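PDB 6UUF: nudix Hydrolase, RenU from Mycolicibacterium smegmatis, which probably hydrolyses nucleoside diphosphates linked to another moiety, with NADH a likely substrate, as a magnesium-dependent Nudix hydrolase. Local coordinates for residues 39-43 / 54-58; 23-27 / 70-75; 17-23 / 103-107. The protein carries 3 engineered substitutions. Numbering follows the deposited sequence.

Contact 1: 39-43 / 54-58; sequences VLLQH and WALPG
Residues 39-43 have beta conformation and pair with the start of 54-58, where Trp54 and Ala55 are strand and Leu56 and Pro57 are loop. The end-to-end directions are 119° apart, so the backbones pair only at one end. Leu40 touches the loop through its carbonyl, with O 4.1 Å from Pro57 CD. The Leu41 side chain (m, t) meets two partners: its CB is 3.7 Å from Trp54 CE3, and its CD2 is 3.8 Å from Leu56 CD2. Leu41 O lies at the edge of the indole, 3.7 Å from Trp54 CZ3. Gln42 and Ala55 form an antiparallel hydrogen-bonded pair, CA-CA 5.5 Å. Gln42 N donates to Ala55 O at 2.9 Å, and Ala55 N to Gln42 O, also at 2.9 Å. This is the hairpin of strands 37-44 and 54-60 in the mixed sheet of the Nudix fold. Gln42 O also takes a CA-H...O contact from Trp54 CA at 3.2 Å. The Gln42 side chain (chi1 t) sends NE2 to Ser126 OG, beside the hairpin. His43 and Trp54 are the next pair, non-hydrogen-bonded, CA-CA 4.5 Å, with both side chains on the other face of the sheet. His43 CB (chi1 t) sits 3.5 Å above the centroid of the Trp54 six-membered ring, a CH-pi contact, with Trp54 chi1 m. The imidazole lies obliquely to the five-membered ring, planes at 36°, centroids 4.5 Å apart.

Contact 2: 23-27 / 70-75; sequences AAGLL and AAVRAA. Engineered in segment 70-75: Ala74 (natural residue Glu).
Segment 23-27 is an extended strand, and 70-75 is regular alpha helix, with Ala74 N to Ala70 O at 2.9 Å and Ala75 N to Ala71 O at 3.0 Å. The two short axes come within 6.6 Å and cross at -67°. The nearest CA atoms are those of Gly25 and Ala71, 4.8 Å apart. Ala24 and Leu26 point their CA-to-CB bonds at the helix. Ala70, Ala71 and Ala75 point theirs at the strand. Ala24 CB is 4.1 Å from both Ala70 CB and Ala71 CB. Ala71 CB is the central contact: it lies 3.7 Å from Gly25 C and 3.8 Å from Leu26 N, packed on the strand backbone. Leu26 (chi1 t, chi2 p) reaches along the helix. Its CD1 is 4.2 Å from Ala71 CB and 4.4 Å from Val72 CG2, while its CD2 is 3.5 Å from Ala75 CB. The sequence places the helix in the loop-helix-loop Nudix box. Arg73, on the exposed side of the helix, makes a salt bridge to Glu65, as expected for that motif, and a hydrogen bond to Ala60 O. Ala74 is an engineered substitution of a natural Glu. That position falls in the REUXEE part of the box, whose glutamates include the metal ligands in relatives; a role for the natural Glu here is inferred. Val110 of strand 104-113 touches both Leu26 and Ala71. The segments share no hydrogen bond or charge pair. The small side chains of Ala24, Ala70, Ala71 and Ala75 permit the close approach, and the helix is held to the sheet by apolar packing.

Contact 3: 17-23 / 103-107; sequences FWGRHGA and TQWTY
The indole of Trp105 (chi1 t) is the centre, held between Phe17 CB on one face and Gly22 CA on the opposite face. It lies where 104-113 runs parallel to the start of strand 23-31 in the Nudix sheet. Phe17 CB is 3.6 Å from the centroid of the five-membered ring, and Gly22 CA is 4.0 Å from it, both as CH-pi contacts. The Phe17 ring is oblique to the indole, planes at 37°. Ala23 CB lies 4.1 Å from Trp105 CZ2 and 4.1 Å from Tyr107 CD2. Gly19 to Gly22 form a type I turn, closed by Gly22 N to Gly19 O at 2.9 Å. Gly22 has positive phi, and a CB there would clash with Thr106 O. The Ala23-Tyr107 parallel bridge has CA-CA 4.9 Å, and Ala23 N donates to Thr106 O at 2.9 Å. Trp105 NE1 donates to Trp18 O at 3.0 Å. At the polar edge, one water donates to Arg20 O at 2.8 Å and Gln104 O at 2.6 Å.

In the fold
Strand 23-31 carries part of contact 2, starts at Ala23 of contact 3 and neighbours both strands of contact 1. The centres of contacts 2 and 3, which share Ala23, are about 14 Å apart, those of 1 and 2 about 10 Å, and those of 1 and 3 about 19 Å. Pro57 O lies 2.9 Å from Leu26 N, a probable hydrogen bond. Strand 54-60 pairs with 37-44 and 23-31, and a loop then leads to helix 67-79. Gly58 C packs 3.4 Å from engineered Ala74 CB, consistent with contacts 1 and 2 lying near the metal site expected from other Nudix enzymes; no metal is modelled. Tyr107 OH reaches inward, 3.2 Å from Gly25 CA and 4.0 Å from Leu56 CB.

Contact 1: 39-43 / 54-58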
loop_
_atom_site.group_PDB
_atom_site.type_symbol
_atom_site.label_atom_id
_atom_site.label_comp_id
_atom_site.label_asym_id
_atom_site.label_seq_id
_atom_site.Cartn_x
_atom_site.Cartn_y
_atom_site.Cartn_z
ATOM N N VAL A 39 3.165 5.551 -9.747
ATOM C CA VAL A 39 2.560 4.689 -8.745
ATOM C C VAL A 39 1.116 5.100 -8.455
ATOM O O VAL A 39 0.725 6.265 -8.579
ATOM C CB VAL A 39 3.422 4.585 -7.447
ATOM C CG1 VAL A 39 4.842 4.136 -7.799
ATOM C CG2 VAL A 39 3.492 5.886 -6.713
ATOM N N LEU A 40 0.305 4.127 -8.067
ATOM C CA LEU A 40 -1.112 4.371 -7.894
ATOM C C LEU A 40 -1.346 4.727 -6.467
ATOM O O LEU A 40 -1.098 3.915 -5.610
ATOM C CB LEU A 40 -1.927 3.142 -8.286
ATOM C CG LEU A 40 -3.416 3.301 -7.991
ATOM C CD1 LEU A 40 -3.981 4.375 -8.897
ATOM C CD2 LEU A 40 -4.150 1.997 -8.175
ATOM N N LEU A 41 -1.838 5.925 -6.179
ATOM C CA LEU A 41 -2.101 6.264 -4.795
ATOM C C LEU A 41 -3.571 6.529 -4.574
ATOM O O LEU A 41 -4.302 6.925 -5.484
ATOM C CB LEU A 41 -1.295 7.473 -4.315
ATOM C CG LEU A 41 0.208 7.396 -4.495
ATOM C CD1 LEU A 41 0.908 8.700 -4.102
ATOM C CD2 LEU A 41 0.719 6.250 -3.685
ATOM N N GLN A 42 -3.936 6.350 -3.320
ATOM C CA GLN A 42 -5.270 6.527 -2.834
ATOM C C GLN A 42 -5.330 7.751 -1.914
ATOM O O GLN A 42 -4.537 7.869 -0.975
ATOM C CB GLN A 42 -5.688 5.289 -2.062
ATOM C CG GLN A 42 -7.158 5.269 -1.704
ATOM C CD GLN A 42 -7.459 4.167 -0.728
ATOM O OE1 GLN A 42 -6.781 4.034 0.291
ATOM N NE2 GLN A 42 -8.488 3.385 -1.017
ATOM N N HIS A 43 -6.266 8.651 -2.235
ATOM C CA HIS A 43 -6.577 9.811 -1.405
ATOM C C HIS A 43 -7.629 9.387 -0.390
ATOM O O HIS A 43 -8.718 8.932 -0.765
ATOM C CB HIS A 43 -7.132 10.920 -2.257
ATOM C CG HIS A 43 -7.304 12.212 -1.521
ATOM N ND1 HIS A 43 -6.296 12.790 -0.779
ATOM C CD2 HIS A 43 -8.365 13.051 -1.427
ATOM C CE1 HIS A 43 -6.728 13.926 -0.256
ATOM N NE2 HIS A 43 -7.980 14.107 -0.634
ATOM N N TRP A 54 -2.658 10.974 1.357
ATOM C CA TRP A 54 -2.435 9.971 0.308
ATOM C C TRP A 54 -1.647 8.803 0.858
ATOM O O TRP A 54 -0.699 8.991 1.623
ATOM C CB TRP A 54 -1.657 10.593 -0.860
ATOM C CG TRP A 54 -2.403 11.647 -1.587
ATOM C CD1 TRP A 54 -2.491 12.980 -1.259
ATOM C CD2 TRP A 54 -3.217 11.459 -2.735
ATOM N NE1 TRP A 54 -3.287 13.627 -2.168
ATOM C CE2 TRP A 54 -3.743 12.719 -3.085
ATOM C CE3 TRP A 54 -3.553 10.344 -3.509
ATOM C CZ2 TRP A 54 -4.582 12.902 -4.182
ATOM C CZ3 TRP A 54 -4.373 10.520 -4.620
ATOM C CH2 TRP A 54 -4.883 11.793 -4.949
ATOM N N ALA A 55 -2.021 7.600 0.467
ATOM C CA ALA A 55 -1.276 6.386 0.915
ATOM C C ALA A 55 -1.556 5.289 -0.077
ATOM O O ALA A 55 -2.092 5.582 -1.160
ATOM C CB ALA A 55 -1.676 5.988 2.328
ATOM N N LEU A 56 -1.163 4.055 0.249
ATOM C CA LEU A 56 -1.375 2.931 -0.662
ATOM C C LEU A 56 -2.724 2.343 -0.339
ATOM O O LEU A 56 -3.115 2.371 0.819
ATOM C CB LEU A 56 -0.312 1.905 -0.489
ATOM C CG LEU A 56 1.130 2.442 -0.544
ATOM C CD1 LEU A 56 2.098 1.336 -0.177
ATOM C CD2 LEU A 56 1.455 3.002 -1.917
ATOM N N PRO A 57 -3.437 1.809 -1.351
ATOM C CA PRO A 57 -4.606 0.995 -1.034
ATOM C C PRO A 57 -4.140 -0.239 -0.290
ATOM O O PRO A 57 -3.125 -0.851 -0.679
ATOM C CB PRO A 57 -5.172 0.582 -2.387
ATOM C CG PRO A 57 -4.216 1.053 -3.417
ATOM C CD PRO A 57 -3.019 1.649 -2.745
ATOM N N GLY A 58 -4.788 -0.519 0.829
ATOM C CA GLY A 58 -4.346 -1.614 1.677
ATOM C C GLY A 58 -5.442 -2.010 2.642
ATOM O O GLY A 58 -6.477 -1.391 2.694
#

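Contact 2: 23-27 / 70-75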
loop_
_atom_site.group_PDB
_atom_site.type_symbol
_atom_site.label_atom_id
_atom_site.label_comp_id
_atom_site.label_asym_id
_atom_site.label_seq_id
_atom_site.Cartn_x
_atom_site.Cartn_y
_atom_site.Cartn_z
ATOM N N ALA A 23 -1.244 -5.421 8.632
ATOM C CA ALA A 23 -1.871 -4.915 7.442
ATOM C C ALA A 23 -0.854 -4.950 6.311
ATOM O O ALA A 23 0.376 -5.091 6.538
ATOM C CB ALA A 23 -2.363 -3.511 7.668
ATOM N N ALA A 24 -1.387 -4.787 5.111
ATOM C CA ALA A 24 -0.581 -4.792 3.891
ATOM C C ALA A 24 -1.134 -3.803 2.889
ATOM O O ALA A 24 -2.344 -3.627 2.791
ATOM C CB ALA A 24 -0.577 -6.175 3.268
ATOM N N GLY A 25 -0.246 -3.167 2.132
ATOM C CA GLY A 25 -0.664 -2.253 1.064
ATOM C C GLY A 25 0.051 -2.521 -0.238
ATOM O O GLY A 25 1.205 -2.974 -0.221
ATOM N N LEU A 26 -0.627 -2.210 -1.355
ATOM C CA LEU A 26 -0.070 -2.379 -2.669
ATOM C C LEU A 26 0.565 -1.122 -3.200
ATOM O O LEU A 26 -0.113 -0.127 -3.380
ATOM C CB LEU A 26 -1.150 -2.816 -3.631
ATOM C CG LEU A 26 -0.623 -3.520 -4.867
ATOM C CD1 LEU A 26 0.137 -4.806 -4.576
ATOM C CD2 LEU A 26 -1.837 -3.791 -5.750
ATOM N N LEU A 27 1.863 -1.189 -3.482
ATOM C CA LEU A 27 2.582 -0.169 -4.256
ATOM C C LEU A 27 2.667 -0.649 -5.677
ATOM O O LEU A 27 3.584 -1.393 -6.047
ATOM C CB LEU A 27 3.979 0.046 -3.667
ATOM C CG LEU A 27 4.914 1.036 -4.345
ATOM C CD1 LEU A 27 4.180 2.339 -4.511
ATOM C CD2 LEU A 27 6.149 1.286 -3.463
ATOM N N ALA A 70 -3.240 -10.230 0.638
ATOM C CA ALA A 70 -4.041 -9.234 1.322
ATOM C C ALA A 70 -4.024 -7.925 0.536
ATOM O O ALA A 70 -5.058 -7.322 0.355
ATOM C CB ALA A 70 -3.560 -8.998 2.733
ATOM N N ALA A 71 -2.855 -7.523 0.048
ATOM C CA ALA A 71 -2.692 -6.251 -0.655
ATOM C C ALA A 71 -3.398 -6.249 -2.023
ATOM O O ALA A 71 -3.967 -5.265 -2.448
ATOM C CB ALA A 71 -1.223 -5.922 -0.815
ATOM N N VAL A 72 -3.355 -7.360 -2.703
ATOM C CA VAL A 72 -4.016 -7.496 -3.983
ATOM C C VAL A 72 -5.527 -7.461 -3.770
ATOM O O VAL A 72 -6.224 -6.747 -4.502
ATOM C CB VAL A 72 -3.524 -8.765 -4.697
ATOM C CG1 VAL A 72 -4.334 -9.055 -5.945
ATOM C CG2 VAL A 72 -2.072 -8.587 -5.066
ATOM N N ARG A 73 -6.016 -8.165 -2.746
ATOM C CA ARG A 73 -7.469 -8.158 -2.412
ATOM C C ARG A 73 -7.947 -6.745 -2.044
ATOM O O ARG A 73 -9.025 -6.328 -2.490
ATOM C CB ARG A 73 -7.847 -9.172 -1.313
ATOM C CG ARG A 73 -9.165 -8.862 -0.568
ATOM C CD ARG A 73 -9.541 -9.811 0.594
ATOM N NE ARG A 73 -8.548 -9.874 1.689
ATOM C CZ ARG A 73 -8.395 -8.966 2.648
ATOM N NH1 ARG A 73 -9.145 -7.860 2.691
ATOM N NH2 ARG A 73 -7.448 -9.135 3.555
ATOM N N ALA A 74 -7.148 -6.029 -1.234
ATOM C CA ALA A 74 -7.434 -4.662 -0.862
ATOM C C ALA A 74 -7.479 -3.754 -2.075
ATOM O O ALA A 74 -8.354 -2.938 -2.185
ATOM C CB ALA A 74 -6.394 -4.149 0.117
ATOM N N ALA A 75 -6.531 -3.901 -2.990
ATOM C CA ALA A 75 -6.534 -3.114 -4.228
ATOM C C ALA A 75 -7.754 -3.374 -5.132
ATOM O O ALA A 75 -8.282 -2.438 -5.769
ATOM C CB ALA A 75 -5.254 -3.366 -5.002
#

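Contact 3: 17-23 / 103-107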
loop_
_atom_site.group_PDB
_atom_site.type_symbol
_atom_site.label_atom_id
_atom_site.label_comp_id
_atom_site.label_asym_id
_atom_site.label_seq_id
_atom_site.Cartn_x
_atom_site.Cartn_y
_atom_site.Cartn_z
ATOM N N PHE A 17 -3.398 -0.846 17.520
ATOM C CA PHE A 17 -3.291 -0.999 16.079
ATOM C C PHE A 17 -4.322 -2.000 15.634
ATOM O O PHE A 17 -4.466 -3.052 16.264
ATOM C CB PHE A 17 -1.947 -1.575 15.752
ATOM C CG PHE A 17 -0.815 -0.641 16.015
ATOM C CD1 PHE A 17 -0.334 -0.437 17.315
ATOM C CD2 PHE A 17 -0.242 0.068 14.979
ATOM C CE1 PHE A 17 0.690 0.481 17.572
ATOM C CE2 PHE A 17 0.814 0.954 15.229
ATOM C CZ PHE A 17 1.265 1.180 16.535
ATOM N N TRP A 18 -5.003 -1.715 14.540
ATOM C CA TRP A 18 -5.997 -2.611 14.036
ATOM C C TRP A 18 -5.431 -3.778 13.227
ATOM O O TRP A 18 -4.646 -3.581 12.282
ATOM C CB TRP A 18 -6.962 -1.885 13.141
ATOM C CG TRP A 18 -8.024 -2.818 12.729
ATOM C CD1 TRP A 18 -8.174 -3.400 11.516
ATOM C CD2 TRP A 18 -9.053 -3.330 13.561
ATOM N NE1 TRP A 18 -9.259 -4.222 11.527
ATOM C CE2 TRP A 18 -9.815 -4.211 12.776
ATOM C CE3 TRP A 18 -9.406 -3.128 14.898
ATOM C CZ2 TRP A 18 -10.935 -4.859 13.262
ATOM C CZ3 TRP A 18 -10.479 -3.786 15.397
ATOM C CH2 TRP A 18 -11.249 -4.653 14.578
ATOM N N GLY A 19 -5.864 -4.987 13.572
ATOM C CA GLY A 19 -5.582 -6.156 12.753
ATOM C C GLY A 19 -4.510 -7.028 13.369
ATOM O O GLY A 19 -3.303 -6.729 13.326
ATOM N N ARG A 20 -4.960 -8.123 13.943
ATOM C CA ARG A 20 -4.071 -9.051 14.607
ATOM C C ARG A 20 -2.898 -9.556 13.790
ATOM O O ARG A 20 -1.816 -9.782 14.327
ATOM C CB ARG A 20 -4.894 -10.208 15.138
ATOM C CG ARG A 20 -5.691 -9.743 16.345
ATOM C CD ARG A 20 -6.093 -10.854 17.268
ATOM N NE ARG A 20 -6.353 -10.325 18.609
ATOM C CZ ARG A 20 -5.516 -10.353 19.655
ATOM N NH1 ARG A 20 -5.933 -9.830 20.801
ATOM N NH2 ARG A 20 -4.299 -10.906 19.603
ATOM N N HIS A 21 -3.098 -9.709 12.499
ATOM C CA HIS A 21 -2.047 -10.200 11.597
ATOM C C HIS A 21 -1.380 -9.058 10.829
ATOM O O HIS A 21 -0.756 -9.295 9.785
ATOM C CB HIS A 21 -2.688 -11.172 10.586
ATOM C CG HIS A 21 -3.520 -12.251 11.214
ATOM N ND1 HIS A 21 -3.006 -13.141 12.131
ATOM C CD2 HIS A 21 -4.811 -12.613 11.019
ATOM C CE1 HIS A 21 -3.952 -13.992 12.493
ATOM N NE2 HIS A 21 -5.049 -13.699 11.823
ATOM N N GLY A 22 -1.555 -7.822 11.305
ATOM C CA GLY A 22 -1.028 -6.687 10.618
ATOM C C GLY A 22 -1.821 -6.346 9.374
ATOM O O GLY A 22 -2.949 -6.857 9.125
ATOM N N ALA A 23 -1.244 -5.421 8.632
ATOM C CA ALA A 23 -1.871 -4.915 7.442
ATOM C C ALA A 23 -0.854 -4.950 6.311
ATOM O O ALA A 23 0.376 -5.091 6.538
ATOM C CB ALA A 23 -2.363 -3.511 7.668
ATOM N N THR A 103 3.329 -10.140 21.312
ATOM C CA THR A 103 2.688 -10.001 20.005
ATOM C C THR A 103 3.259 -8.849 19.175
ATOM O O THR A 103 4.018 -8.005 19.660
ATOM C CB THR A 103 1.145 -9.938 20.108
ATOM O OG1 THR A 103 0.743 -8.946 21.064
ATOM C CG2 THR A 103 0.598 -11.309 20.520
ATOM N N GLN A 104 2.924 -8.873 17.899
ATOM C CA GLN A 104 3.531 -7.988 16.927
ATOM C C GLN A 104 2.494 -7.405 15.983
ATOM O O GLN A 104 1.422 -7.988 15.738
ATOM C CB GLN A 104 4.561 -8.753 16.112
ATOM C CG GLN A 104 5.544 -7.844 15.406
ATOM C CD GLN A 104 6.830 -8.561 15.090
ATOM O OE1 GLN A 104 6.808 -9.593 14.433
ATOM N NE2 GLN A 104 7.956 -8.031 15.566
ATOM N N TRP A 105 2.813 -6.235 15.470
ATOM C CA TRP A 105 2.028 -5.662 14.422
ATOM C C TRP A 105 2.993 -5.201 13.353
ATOM O O TRP A 105 3.991 -4.558 13.643
ATOM C CB TRP A 105 1.230 -4.473 14.943
ATOM C CG TRP A 105 0.215 -4.043 13.994
ATOM C CD1 TRP A 105 -1.044 -4.541 13.871
ATOM C CD2 TRP A 105 0.364 -3.071 12.980
ATOM N NE1 TRP A 105 -1.726 -3.881 12.881
ATOM C CE2 TRP A 105 -0.874 -2.970 12.313
ATOM C CE3 TRP A 105 1.406 -2.225 12.601
ATOM C CZ2 TRP A 105 -1.083 -2.097 11.278
ATOM C CZ3 TRP A 105 1.202 -1.363 11.578
ATOM C CH2 TRP A 105 -0.046 -1.303 10.912
ATOM N N THR A 106 2.665 -5.493 12.106
ATOM C CA THR A 106 3.462 -4.964 11.012
ATOM C C THR A 106 2.579 -4.447 9.908
ATOM O O THR A 106 1.388 -4.844 9.747
ATOM C CB THR A 106 4.329 -6.088 10.415
ATOM O OG1 THR A 106 3.457 -7.152 10.037
ATOM C CG2 THR A 106 5.339 -6.598 11.400
ATOM N N TYR A 107 3.199 -3.590 9.112
ATOM C CA TYR A 107 2.676 -3.162 7.847
ATOM C C TYR A 107 3.673 -3.617 6.792
ATOM O O TYR A 107 4.884 -3.260 6.886
ATOM C CB TYR A 107 2.566 -1.623 7.763
ATOM C CG TYR A 107 1.846 -1.158 6.518
ATOM C CD1 TYR A 107 2.497 -1.063 5.294
ATOM C CD2 TYR A 107 0.509 -0.791 6.563
ATOM C CE1 TYR A 107 1.834 -0.670 4.152
ATOM C CE2 TYR A 107 -0.155 -0.333 5.430
ATOM C CZ TYR A 107 0.507 -0.294 4.233
ATOM O OH TYR A 107 -0.174 0.129 3.133
HETATM O O HOH W 1 0.819 -9.408 13.612
HETATM O O HOH W 2 2.123 -7.116 7.544
#